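Actin-related protein 8 (Homo sapiens, PDB 4FO0) binds ATP, shows low basal ATPase activity, does not polymerize, and is a proposed core component of the INO80 chromatin remodeling complex. Local coordinates at residues L196-D207 with M225-S236. Residues are numbered along the deposited sequence; the frame is centred on the assembly and turned at random.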
loop_
_atom_site.group_PDB
_atom_site.type_symbol
_atom_site.label_atom_id
_atom_site.label_comp_id
_atom_site.label_asym_id
_atom_site.label_seq_id
_atom_site.Cartn_x
_atom_site.Cartn_y
_atom_site.Cartn_z
ATOM N N LEU A 196 -26.238 4.728 -11.048
ATOM C CA LEU A 196 -25.033 4.113 -11.588
ATOM C C LEU A 196 -25.232 3.587 -13.010
ATOM O O LEU A 196 -24.263 3.389 -13.745
ATOM C CB LEU A 196 -24.479 3.042 -10.642
ATOM C CG LEU A 196 -23.846 3.649 -9.380
ATOM C CD1 LEU A 196 -23.340 2.591 -8.425
ATOM C CD2 LEU A 196 -22.716 4.598 -9.737
ATOM N N LYS A 197 -26.486 3.385 -13.398
ATOM C CA LYS A 197 -26.808 2.950 -14.758
ATOM C C LYS A 197 -26.287 3.906 -15.835
ATOM O O LYS A 197 -26.085 3.498 -16.982
ATOM C CB LYS A 197 -28.315 2.761 -14.920
ATOM C CG LYS A 197 -29.139 4.000 -14.640
ATOM C CD LYS A 197 -30.619 3.636 -14.596
ATOM C CE LYS A 197 -31.495 4.809 -14.181
ATOM N NZ LYS A 197 -32.825 4.348 -13.682
ATOM N N TYR A 198 -26.069 5.167 -15.470
ATOM C CA TYR A 198 -25.521 6.148 -16.403
ATOM C C TYR A 198 -24.005 6.206 -16.327
ATOM O O TYR A 198 -23.377 6.985 -17.040
ATOM C CB TYR A 198 -26.074 7.546 -16.125
ATOM C CG TYR A 198 -27.576 7.608 -15.972
ATOM C CD1 TYR A 198 -28.417 6.978 -16.882
ATOM C CD2 TYR A 198 -28.155 8.291 -14.907
ATOM C CE1 TYR A 198 -29.804 7.035 -16.739
ATOM C CE2 TYR A 198 -29.537 8.354 -14.756
ATOM C CZ TYR A 198 -30.355 7.726 -15.675
ATOM O OH TYR A 198 -31.726 7.782 -15.522
ATOM N N TYR A 199 -23.411 5.391 -15.460
ATOM C CA TYR A 199 -21.960 5.398 -15.300
ATOM C C TYR A 199 -21.282 4.136 -15.796
ATOM O O TYR A 199 -21.884 3.065 -15.871
ATOM C CB TYR A 199 -21.574 5.618 -13.843
ATOM C CG TYR A 199 -21.832 7.012 -13.366
ATOM C CD1 TYR A 199 -20.803 7.942 -13.290
ATOM C CD2 TYR A 199 -23.107 7.408 -13.000
ATOM C CE1 TYR A 199 -21.040 9.234 -12.843
ATOM C CE2 TYR A 199 -23.355 8.689 -12.563
ATOM C CZ TYR A 199 -22.329 9.608 -12.483
ATOM O OH TYR A 199 -22.598 10.899 -12.037
ATOM N N ARG A 200 -20.011 4.293 -16.128
ATOM C CA ARG A 200 -19.130 3.186 -16.402
ATOM C C ARG A 200 -17.996 3.209 -15.392
ATOM O O ARG A 200 -17.762 4.216 -14.713
ATOM C CB ARG A 200 -18.567 3.277 -17.814
ATOM C CG ARG A 200 -19.526 2.764 -18.856
ATOM C CD ARG A 200 -18.984 3.020 -20.243
ATOM N NE ARG A 200 -18.728 4.441 -20.435
ATOM C CZ ARG A 200 -18.185 4.957 -21.529
ATOM N NH1 ARG A 200 -17.850 4.158 -22.533
ATOM N NH2 ARG A 200 -17.981 6.264 -21.616
ATOM N N CYS A 201 -17.281 2.097 -15.320
ATOM C CA CYS A 201 -16.267 1.901 -14.303
ATOM C C CYS A 201 -14.918 1.434 -14.849
ATOM O O CYS A 201 -14.835 0.522 -15.668
ATOM C CB CYS A 201 -16.775 0.875 -13.294
ATOM S SG CYS A 201 -15.541 0.396 -12.088
ATOM N N ILE A 202 -13.852 2.059 -14.381
ATOM C CA ILE A 202 -12.531 1.508 -14.599
ATOM C C ILE A 202 -12.023 0.899 -13.298
ATOM O O ILE A 202 -11.816 1.608 -12.310
ATOM C CB ILE A 202 -11.564 2.582 -15.040
ATOM C CG1 ILE A 202 -12.107 3.284 -16.300
ATOM C CG2 ILE A 202 -10.179 1.970 -15.209
ATOM C CD1 ILE A 202 -11.243 3.129 -17.529
ATOM N N LEU A 203 -11.838 -0.416 -13.306
ATOM C CA LEU A 203 -11.339 -1.142 -12.149
ATOM C C LEU A 203 -9.864 -1.522 -12.286
ATOM O O LEU A 203 -9.485 -2.295 -13.171
ATOM C CB LEU A 203 -12.161 -2.411 -11.917
ATOM C CG LEU A 203 -11.720 -3.306 -10.742
ATOM C CD1 LEU A 203 -11.745 -2.546 -9.417
ATOM C CD2 LEU A 203 -12.581 -4.548 -10.626
ATOM N N LEU A 204 -9.034 -0.989 -11.399
ATOM C CA LEU A 204 -7.629 -1.372 -11.371
ATOM C C LEU A 204 -7.465 -2.640 -10.557
ATOM O O LEU A 204 -8.053 -2.779 -9.483
ATOM C CB LEU A 204 -6.801 -0.284 -10.724
ATOM C CG LEU A 204 -6.235 0.793 -11.624
ATOM C CD1 LEU A 204 -7.344 1.497 -12.386
ATOM C CD2 LEU A 204 -5.447 1.755 -10.751
ATOM N N ILE A 205 -6.657 -3.562 -11.062
ATOM C CA ILE A 205 -6.426 -4.814 -10.370
ATOM C C ILE A 205 -4.934 -5.069 -10.230
ATOM O O ILE A 205 -4.126 -4.489 -10.952
ATOM C CB ILE A 205 -7.077 -5.993 -11.104
ATOM C CG1 ILE A 205 -6.373 -6.260 -12.435
ATOM C CG2 ILE A 205 -8.525 -5.725 -11.340
ATOM C CD1 ILE A 205 -6.869 -7.494 -13.116
ATOM N N PRO A 206 -4.563 -5.950 -9.299
ATOM C CA PRO A 206 -3.146 -6.250 -9.078
ATOM C C PRO A 206 -2.497 -6.775 -10.350
ATOM O O PRO A 206 -3.156 -7.353 -11.211
ATOM C CB PRO A 206 -3.173 -7.363 -8.028
ATOM C CG PRO A 206 -4.556 -7.283 -7.392
ATOM C CD PRO A 206 -5.461 -6.789 -8.484
ATOM N N ASP A 207 -1.195 -6.570 -10.448
ATOM C CA ASP A 207 -0.402 -7.071 -11.555
ATOM C C ASP A 207 -0.515 -8.597 -11.692
ATOM O O ASP A 207 -0.811 -9.113 -12.771
ATOM C CB ASP A 207 1.045 -6.650 -11.326
ATOM C CG ASP A 207 1.863 -6.703 -12.578
ATOM O OD1 ASP A 207 1.312 -6.371 -13.649
ATOM O OD2 ASP A 207 3.051 -7.080 -12.485
ATOM N N MET A 225 -24.074 -3.651 -8.381
ATOM C CA MET A 225 -24.020 -2.220 -8.130
ATOM C C MET A 225 -24.716 -1.413 -9.231
ATOM O O MET A 225 -25.248 -0.331 -8.969
ATOM C CB MET A 225 -22.578 -1.758 -7.962
ATOM C CG MET A 225 -21.992 -2.027 -6.595
ATOM S SD MET A 225 -20.258 -1.548 -6.571
ATOM C CE MET A 225 -20.333 0.089 -5.864
ATOM N N GLY A 226 -24.703 -1.928 -10.458
ATOM C CA GLY A 226 -25.502 -1.346 -11.516
ATOM C C GLY A 226 -24.818 -0.453 -12.529
ATOM O O GLY A 226 -25.489 0.283 -13.254
ATOM N N PHE A 227 -23.491 -0.503 -12.579
ATOM C CA PHE A 227 -22.757 0.152 -13.646
ATOM C C PHE A 227 -23.152 -0.492 -14.956
ATOM O O PHE A 227 -23.489 -1.668 -14.984
ATOM C CB PHE A 227 -21.271 -0.046 -13.451
ATOM C CG PHE A 227 -20.686 0.820 -12.398
ATOM C CD1 PHE A 227 -20.121 2.044 -12.730
ATOM C CD2 PHE A 227 -20.687 0.414 -11.076
ATOM C CE1 PHE A 227 -19.569 2.856 -11.760
ATOM C CE2 PHE A 227 -20.142 1.218 -10.097
ATOM C CZ PHE A 227 -19.578 2.448 -10.445
ATOM N N SER A 228 -23.085 0.259 -16.047
ATOM C CA SER A 228 -23.542 -0.265 -17.322
ATOM C C SER A 228 -22.403 -0.932 -18.058
ATOM O O SER A 228 -22.613 -1.834 -18.880
ATOM C CB SER A 228 -24.149 0.841 -18.184
ATOM O OG SER A 228 -23.161 1.776 -18.534
ATOM N N GLY A 229 -21.189 -0.493 -17.759
ATOM C CA GLY A 229 -20.018 -1.106 -18.353
ATOM C C GLY A 229 -18.799 -0.937 -17.479
ATOM O O GLY A 229 -18.804 -0.141 -16.550
ATOM N N ILE A 230 -17.746 -1.675 -17.799
ATOM C CA ILE A 230 -16.544 -1.685 -16.996
ATOM C C ILE A 230 -15.343 -1.960 -17.872
ATOM O O ILE A 230 -15.448 -2.614 -18.911
ATOM C CB ILE A 230 -16.598 -2.809 -15.928
ATOM C CG1 ILE A 230 -15.372 -2.766 -15.013
ATOM C CG2 ILE A 230 -16.664 -4.177 -16.590
ATOM C CD1 ILE A 230 -15.454 -3.766 -13.854
ATOM N N VAL A 231 -14.198 -1.455 -17.436
ATOM C CA VAL A 231 -12.922 -1.846 -18.005
ATOM C C VAL A 231 -11.994 -2.240 -16.869
ATOM O O VAL A 231 -11.796 -1.489 -15.909
ATOM C CB VAL A 231 -12.258 -0.705 -18.776
ATOM C CG1 VAL A 231 -10.845 -1.106 -19.146
ATOM C CG2 VAL A 231 -13.072 -0.344 -20.013
ATOM N N VAL A 232 -11.412 -3.420 -16.981
ATOM C CA VAL A 232 -10.473 -3.868 -15.975
ATOM C C VAL A 232 -9.060 -3.706 -16.507
ATOM O O VAL A 232 -8.790 -4.025 -17.659
ATOM C CB VAL A 232 -10.721 -5.334 -15.608
ATOM C CG1 VAL A 232 -9.640 -5.819 -14.697
ATOM C CG2 VAL A 232 -12.068 -5.476 -14.962
ATOM N N HIS A 233 -8.160 -3.191 -15.680
ATOM C CA HIS A 233 -6.764 -3.136 -16.070
ATOM C C HIS A 233 -5.844 -3.327 -14.871
ATOM O O HIS A 233 -6.251 -3.146 -13.727
ATOM C CB HIS A 233 -6.461 -1.817 -16.769
ATOM C CG HIS A 233 -5.533 -1.957 -17.934
ATOM N ND1 HIS A 233 -4.644 -3.004 -18.052
ATOM C CD2 HIS A 233 -5.370 -1.192 -19.039
ATOM C CE1 HIS A 233 -3.964 -2.872 -19.178
ATOM N NE2 HIS A 233 -4.386 -1.781 -19.794
ATOM N N GLN A 234 -4.598 -3.684 -15.139
ATOM C CA GLN A 234 -3.631 -3.894 -14.078
ATOM C C GLN A 234 -3.109 -2.579 -13.548
ATOM O O GLN A 234 -2.885 -1.641 -14.308
ATOM C CB GLN A 234 -2.481 -4.728 -14.583
ATOM C CG GLN A 234 -2.939 -6.030 -15.141
ATOM C CD GLN A 234 -1.865 -6.678 -15.945
ATOM O OE1 GLN A 234 -1.194 -7.595 -15.474
ATOM N NE2 GLN A 234 -1.667 -6.192 -17.164
ATOM N N GLU A 235 -2.904 -2.522 -12.238
ATOM C CA GLU A 235 -2.497 -1.288 -11.603
ATOM C C GLU A 235 -1.083 -0.907 -12.078
ATOM O O GLU A 235 -0.724 0.269 -12.117
ATOM C CB GLU A 235 -2.614 -1.394 -10.067
ATOM C CG GLU A 235 -1.601 -2.337 -9.399
ATOM C CD GLU A 235 -2.043 -2.886 -8.023
ATOM O OE1 GLU A 235 -1.571 -3.987 -7.651
ATOM O OE2 GLU A 235 -2.835 -2.232 -7.307
ATOM N N SER A 236 -0.292 -1.898 -12.468
ATOM C CA SER A 236 1.069 -1.637 -12.935
ATOM C C SER A 236 1.088 -0.886 -14.276
ATOM O O SER A 236 1.847 0.064 -14.457
ATOM C CB SER A 236 1.842 -2.944 -13.062
ATOM O OG SER A 236 1.058 -3.904 -13.750
#
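The ring of F227 lies between L196 and C201 at the start of strand 200-205. From CB, 4.0 Å from Y199 O, CG stands anti to the carbonyl carbon (chi1 -77°), which turns the ring toward the neighbouring strand. CD1 meets C201 CB at 3.6 Å, CE1 runs past R200 O and Y199 CB, CE2 touches L196 CD1 at 3.9 Å, and CZ comes to L196 CD2. CH-pi contacts clasp the ring, C201 CB over one face and L196 CD2 over the other; C201 SG stands above the same face as its CB, 4.8 Å from the centroid, a sulfur-aromatic contact. With an alanine here, L196 and C201 would probably face a gap and lose their aromatic partner. Y199 O accepts S228 N, nearly straight (3.1 Å, 177°), and S228 OG, above the carbonyl plane. Parallel pairing runs from C201 N on G229 O to E235 N on I205 O (2.6 Å). The strands and helix 211-225 form a right-handed beta-alpha-beta crossover of the actin fold; I221 of that helix packs on F227 and C201, strand 17-21 pairs along the other edge of 200-205, and E235 begins helix 235-243, its OE2 hydrogen-bonded to H21 NE2 and its side chain about 4 Å from the magnesium ion.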